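Local coordinates for hypothetical protein (Staphylococcus aureus subsp. aureus, PDB 1QYI), which is of unknown function but contains a HAD-hydrolase-like region and may therefore be a hydrolase of that superfamily, at residues Phe19-Ser22 with Ala23-Tyr27; Ile55-Ile59 with Phe60-Lys64. All blocks are in the same frame, centred on the assembly; numbering follows the deposited sequence.

Contact 1: Phe19-Ser22 with Ala23-Tyr27; sequences FDVS and ALTVY
Ala23 meets Phe19 through the backbone, its N bonding to Phe19 O at 2.9 Å, the first of the i to i+4 bonds that join 19-22 to 23-27 as consecutive turns of one alpha-helix. The methyl group of Ala23 lies against the same turn: its CB is 3.2 Å from Asp20 O and a little farther from Phe19 O. Leu24 N bonds to Asp20 O at 2.8 Å, and the first carbons of the leucine side chain lie beside the carbonyls of Asp20 and Val21. Thr25 makes the one side-chain hydrogen bond between the two turns. Its OG1 donates to Val21 O at 2.9 Å, arriving from above the carbonyl plane, 45° out of it, while Thr25 N makes the regular helical bond to the same oxygen. The hydroxyl stands beside the threonine's own N (chi1 -67°), where it can turn back onto the preceding turn, and one buried carbonyl thus receives two donors. Val21 CG1 approaches Thr25 OG1 at 4.0 Å, the two branched side chains crossing at a slant. Val26 N is bonded only weakly to Ser22 O, and Val26 CG2 rests 3.3 Å from that oxygen, directed there because this methyl lies beside the backbone N. The helix is buried among others: Val21 and Thr25 face Tyr181 and Trp184 of helix 172-195, Ser22, Thr25 and Val26 meet Leu81 of helix 77-93, and Leu24 packs on Ile55 of helix 49-60. Asp20 is held in salt bridges by Arg17, one turn back, and by Arg56 of helix 49-60.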
loop_
_atom_site.group_PDB
_atom_site.type_symbol
_atom_site.label_atom_id
_atom_site.label_comp_id
_atom_site.label_asym_id
_atom_site.label_seq_id
_atom_site.Cartn_x
_atom_site.Cartn_y
_atom_site.Cartn_z
ATOM N N PHE A 19 4.531 4.206 2.984
ATOM C CA PHE A 19 4.367 5.267 3.974
ATOM C C PHE A 19 5.332 6.423 3.664
ATOM O O PHE A 19 5.023 7.593 3.923
ATOM C CB PHE A 19 4.615 4.709 5.380
ATOM C CG PHE A 19 3.879 3.420 5.660
ATOM C CD1 PHE A 19 2.525 3.289 5.351
ATOM C CD2 PHE A 19 4.540 2.339 6.237
ATOM C CE1 PHE A 19 1.842 2.105 5.611
ATOM C CE2 PHE A 19 3.865 1.150 6.501
ATOM C CZ PHE A 19 2.511 1.030 6.187
ATOM N N ASP A 20 6.497 6.086 3.110
ATOM C CA ASP A 20 7.493 7.077 2.719
ATOM C C ASP A 20 6.884 7.925 1.604
ATOM O O ASP A 20 6.728 9.136 1.743
ATOM C CB ASP A 20 8.751 6.399 2.161
ATOM C CG ASP A 20 9.748 6.020 3.226
ATOM O OD1 ASP A 20 9.411 6.019 4.440
ATOM O OD2 ASP A 20 10.889 5.704 2.828
ATOM N N VAL A 21 6.544 7.283 0.490
ATOM C CA VAL A 21 5.972 8.015 -0.628
ATOM C C VAL A 21 4.758 8.795 -0.133
ATOM O O VAL A 21 4.580 9.959 -0.488
ATOM C CB VAL A 21 5.574 7.089 -1.787
ATOM C CG1 VAL A 21 4.947 7.903 -2.905
ATOM C CG2 VAL A 21 6.813 6.363 -2.301
ATOM N N SER A 22 3.935 8.172 0.706
ATOM C CA SER A 22 2.774 8.864 1.234
ATOM C C SER A 22 3.215 10.184 1.896
ATOM O O SER A 22 2.597 11.238 1.674
ATOM C CB SER A 22 2.036 7.977 2.235
ATOM O OG SER A 22 0.969 8.692 2.859
ATOM N N ALA A 23 4.289 10.132 2.689
ATOM C CA ALA A 23 4.818 11.331 3.356
ATOM C C ALA A 23 5.329 12.353 2.337
ATOM O O ALA A 23 5.006 13.535 2.425
ATOM C CB ALA A 23 5.947 10.951 4.319
ATOM N N LEU A 24 6.135 11.893 1.384
ATOM C CA LEU A 24 6.670 12.769 0.342
ATOM C C LEU A 24 5.558 13.428 -0.454
ATOM O O LEU A 24 5.703 14.547 -0.938
ATOM C CB LEU A 24 7.554 11.992 -0.632
ATOM C CG LEU A 24 8.973 11.643 -0.208
ATOM C CD1 LEU A 24 9.758 11.222 -1.448
ATOM C CD2 LEU A 24 9.627 12.865 0.432
ATOM N N THR A 25 4.442 12.730 -0.602
ATOM C CA THR A 25 3.336 13.292 -1.357
ATOM C C THR A 25 2.810 14.534 -0.662
ATOM O O THR A 25 2.782 15.618 -1.249
ATOM C CB THR A 25 2.224 12.273 -1.528
ATOM O OG1 THR A 25 2.704 11.218 -2.370
ATOM C CG2 THR A 25 1.011 12.909 -2.174
ATOM N N VAL A 26 2.414 14.376 0.594
ATOM C CA VAL A 26 1.902 15.486 1.383
ATOM C C VAL A 26 2.901 16.643 1.360
ATOM O O VAL A 26 2.537 17.801 1.133
ATOM C CB VAL A 26 1.665 15.029 2.837
ATOM C CG1 VAL A 26 0.975 16.123 3.633
ATOM C CG2 VAL A 26 0.834 13.760 2.843
ATOM N N TYR A 27 4.172 16.319 1.568
ATOM C CA TYR A 27 5.223 17.332 1.579
ATOM C C TYR A 27 5.376 18.055 0.221
ATOM O O TYR A 27 5.506 19.275 0.172
ATOM C CB TYR A 27 6.546 16.680 2.026
ATOM C CG TYR A 27 7.599 17.640 2.548
ATOM C CD1 TYR A 27 7.345 18.481 3.644
ATOM C CD2 TYR A 27 8.855 17.707 1.948
ATOM C CE1 TYR A 27 8.327 19.367 4.117
ATOM C CE2 TYR A 27 9.836 18.576 2.407
ATOM C CZ TYR A 27 9.576 19.405 3.481
ATOM O OH TYR A 27 10.557 20.286 3.883
#

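Contact 2: Ile55-Ile59 with Phe60-Lys64; sequences IRNRI and FQKDK
Phe60 N bonds to Arg56 O at 3.0 Å in the last regular turn of helix 49-60, and beyond it the chain forms a C-terminal helix cap: it leaves the helix at Gln61, which has positive phi, and passes through a type I' turn from Gln61 to Lys64. Backbone bonds draw the chain back over the helix end. Asn57 O takes Lys62 N at 3.2 Å, in the carbonyl plane and on a lone pair, as well as a weak bond from Gln61 N. Two side-chain amides add to this closure. Gln61, bent at chi2 (-75°), folds back to place NE2 2.7 Å from Arg58 O, a bond lying in the planes of both the amide and the carbonyl. Asn57 OD1 accepts weakly from Lys62 N and lies 3.2 Å from CD of the lysine chain, which curls past it. Among the apolar contacts, Ile59 CG2 sits over one face of the Phe60 ring, near its rim, while Arg56 CG meets the ring edge in plane, 3.9 Å from Phe60 CD2. The guanidinium stands almost perpendicular to that ring; its NH1 also pairs with Glu16 of helix 16-31. The ionic contact ties the helix to the loop: the extended Arg56 chain carries its head to Asp63, whose carboxylate is nearly coplanar with the guanidinium, 9° apart. In this two-pronged salt bridge NH2 pairs with OD2, at a modelled separation too short to be taken literally, and Arg56 NE donates to the syn lone pair of Asp63 OD1 at 3.1 Å.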
loop_
_atom_site.group_PDB
_atom_site.type_symbol
_atom_site.label_atom_id
_atom_site.label_comp_id
_atom_site.label_asym_id
_atom_site.label_seq_id
_atom_site.Cartn_x
_atom_site.Cartn_y
_atom_site.Cartn_z
ATOM N N ILE A 55 11.456 13.764 6.473
ATOM C CA ILE A 55 10.180 14.266 5.980
ATOM C C ILE A 55 9.027 13.467 6.593
ATOM O O ILE A 55 8.105 14.040 7.181
ATOM C CB ILE A 55 10.176 14.198 4.431
ATOM C CG1 ILE A 55 11.208 15.213 3.909
ATOM C CG2 ILE A 55 8.775 14.446 3.877
ATOM C CD1 ILE A 55 11.698 14.993 2.491
ATOM N N ARG A 56 9.110 12.146 6.460
ATOM C CA ARG A 56 8.114 11.226 6.995
ATOM C C ARG A 56 7.917 11.459 8.487
ATOM O O ARG A 56 6.793 11.457 9.005
ATOM C CB ARG A 56 8.572 9.788 6.778
ATOM C CG ARG A 56 7.664 8.764 7.425
ATOM C CD ARG A 56 8.120 7.349 7.140
ATOM N NE ARG A 56 7.404 6.420 7.993
ATOM C CZ ARG A 56 7.369 5.108 7.815
ATOM N NH1 ARG A 56 8.022 4.556 6.798
ATOM N NH2 ARG A 56 6.673 4.350 8.656
ATOM N N ASN A 57 9.032 11.635 9.176
ATOM C CA ASN A 57 9.001 11.870 10.598
ATOM C C ASN A 57 8.245 13.151 10.916
ATOM O O ASN A 57 7.412 13.175 11.820
ATOM C CB ASN A 57 10.416 11.956 11.142
ATOM C CG ASN A 57 10.439 12.295 12.603
ATOM O OD1 ASN A 57 9.800 11.621 13.409
ATOM N ND2 ASN A 57 11.170 13.343 12.962
ATOM N N ARG A 58 8.525 14.218 10.175
ATOM C CA ARG A 58 7.847 15.490 10.411
ATOM C C ARG A 58 6.356 15.420 10.095
ATOM O O ARG A 58 5.524 15.810 10.913
ATOM C CB ARG A 58 8.467 16.604 9.566
ATOM C CG ARG A 58 9.858 17.041 9.962
ATOM C CD ARG A 58 10.208 18.288 9.174
ATOM N NE ARG A 58 9.306 19.390 9.528
ATOM C CZ ARG A 58 9.088 20.463 8.773
ATOM N NH1 ARG A 58 9.704 20.595 7.603
ATOM N NH2 ARG A 58 8.257 21.406 9.191
ATOM N N ILE A 59 6.030 14.934 8.900
ATOM C CA ILE A 59 4.641 14.832 8.457
ATOM C C ILE A 59 3.783 13.975 9.392
ATOM O O ILE A 59 2.760 14.439 9.888
ATOM C CB ILE A 59 4.549 14.260 7.007
ATOM C CG1 ILE A 59 5.349 15.131 6.038
ATOM C CG2 ILE A 59 3.091 14.212 6.549
ATOM C CD1 ILE A 59 4.899 16.589 6.001
ATOM N N PHE A 60 4.205 12.738 9.646
ATOM C CA PHE A 60 3.446 11.835 10.505
ATOM C C PHE A 60 3.747 11.863 12.011
ATOM O O PHE A 60 3.109 11.140 12.781
ATOM C CB PHE A 60 3.576 10.391 9.996
ATOM C CG PHE A 60 3.027 10.175 8.617
ATOM C CD1 PHE A 60 1.736 10.572 8.299
ATOM C CD2 PHE A 60 3.803 9.558 7.634
ATOM C CE1 PHE A 60 1.216 10.361 7.019
ATOM C CE2 PHE A 60 3.294 9.340 6.351
ATOM C CZ PHE A 60 2.000 9.741 6.042
ATOM N N GLN A 61 4.710 12.686 12.423
ATOM C CA GLN A 61 5.082 12.813 13.831
ATOM C C GLN A 61 5.471 11.475 14.463
ATOM O O GLN A 61 4.778 10.954 15.346
ATOM C CB GLN A 61 3.933 13.441 14.615
ATOM C CG GLN A 61 3.540 14.808 14.109
ATOM C CD GLN A 61 4.528 15.887 14.503
ATOM O OE1 GLN A 61 4.573 16.315 15.657
ATOM N NE2 GLN A 61 5.335 16.324 13.547
ATOM N N LYS A 62 6.588 10.922 14.009
ATOM C CA LYS A 62 7.067 9.646 14.512
ATOM C C LYS A 62 6.079 8.542 14.183
ATOM O O LYS A 62 6.010 7.532 14.882
ATOM C CB LYS A 62 7.291 9.691 16.028
ATOM C CG LYS A 62 8.621 10.318 16.468
ATOM C CD LYS A 62 9.822 9.560 15.900
ATOM C CE LYS A 62 11.137 10.180 16.355
ATOM N NZ LYS A 62 12.334 9.448 15.842
ATOM N N ASP A 63 5.307 8.739 13.121
ATOM C CA ASP A 63 4.337 7.738 12.695
ATOM C C ASP A 63 3.108 7.636 13.589
ATOM O O ASP A 63 2.279 6.732 13.423
ATOM C CB ASP A 63 5.021 6.380 12.578
ATOM C CG ASP A 63 5.807 6.248 11.294
ATOM O OD1 ASP A 63 6.141 7.298 10.688
ATOM O OD2 ASP A 63 6.105 5.102 10.896
ATOM N N LYS A 64 2.984 8.572 14.527
ATOM C CA LYS A 64 1.837 8.597 15.418
ATOM C C LYS A 64 0.561 8.802 14.595
ATOM O O LYS A 64 -0.425 8.101 14.802
ATOM C CB LYS A 64 2.026 9.702 16.472
ATOM C CG LYS A 64 3.053 9.327 17.558
ATOM C CD LYS A 64 3.132 10.322 18.726
ATOM C CE LYS A 64 3.650 11.693 18.302
ATOM N NZ LYS A 64 3.875 12.594 19.475
#

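In the fold
Contact 1 comes first along the chain, inside helix 16-31, and contact 2 follows at the end of helix 49-60 and the loop leading to helix 64-71. Their centres lie about 10 Å apart, on the same side of the chain's centre, in an all-helical region set apart from the parallel sheet. The two helices touch directly: Asp20 OD1 forms a salt bridge with Arg56 NH1 at 3.1 Å, Ala23 CB packs on Arg56 CA, and the Phe60 ring reaches Phe19 O and Ser22 OG. Arg56 therefore joins acidic residues of helix 16-31 to Asp63. In sequence both helices fall between strands 3-6 and 233-237 of the sheet, consistent with a cap inserted into a HAD-type core.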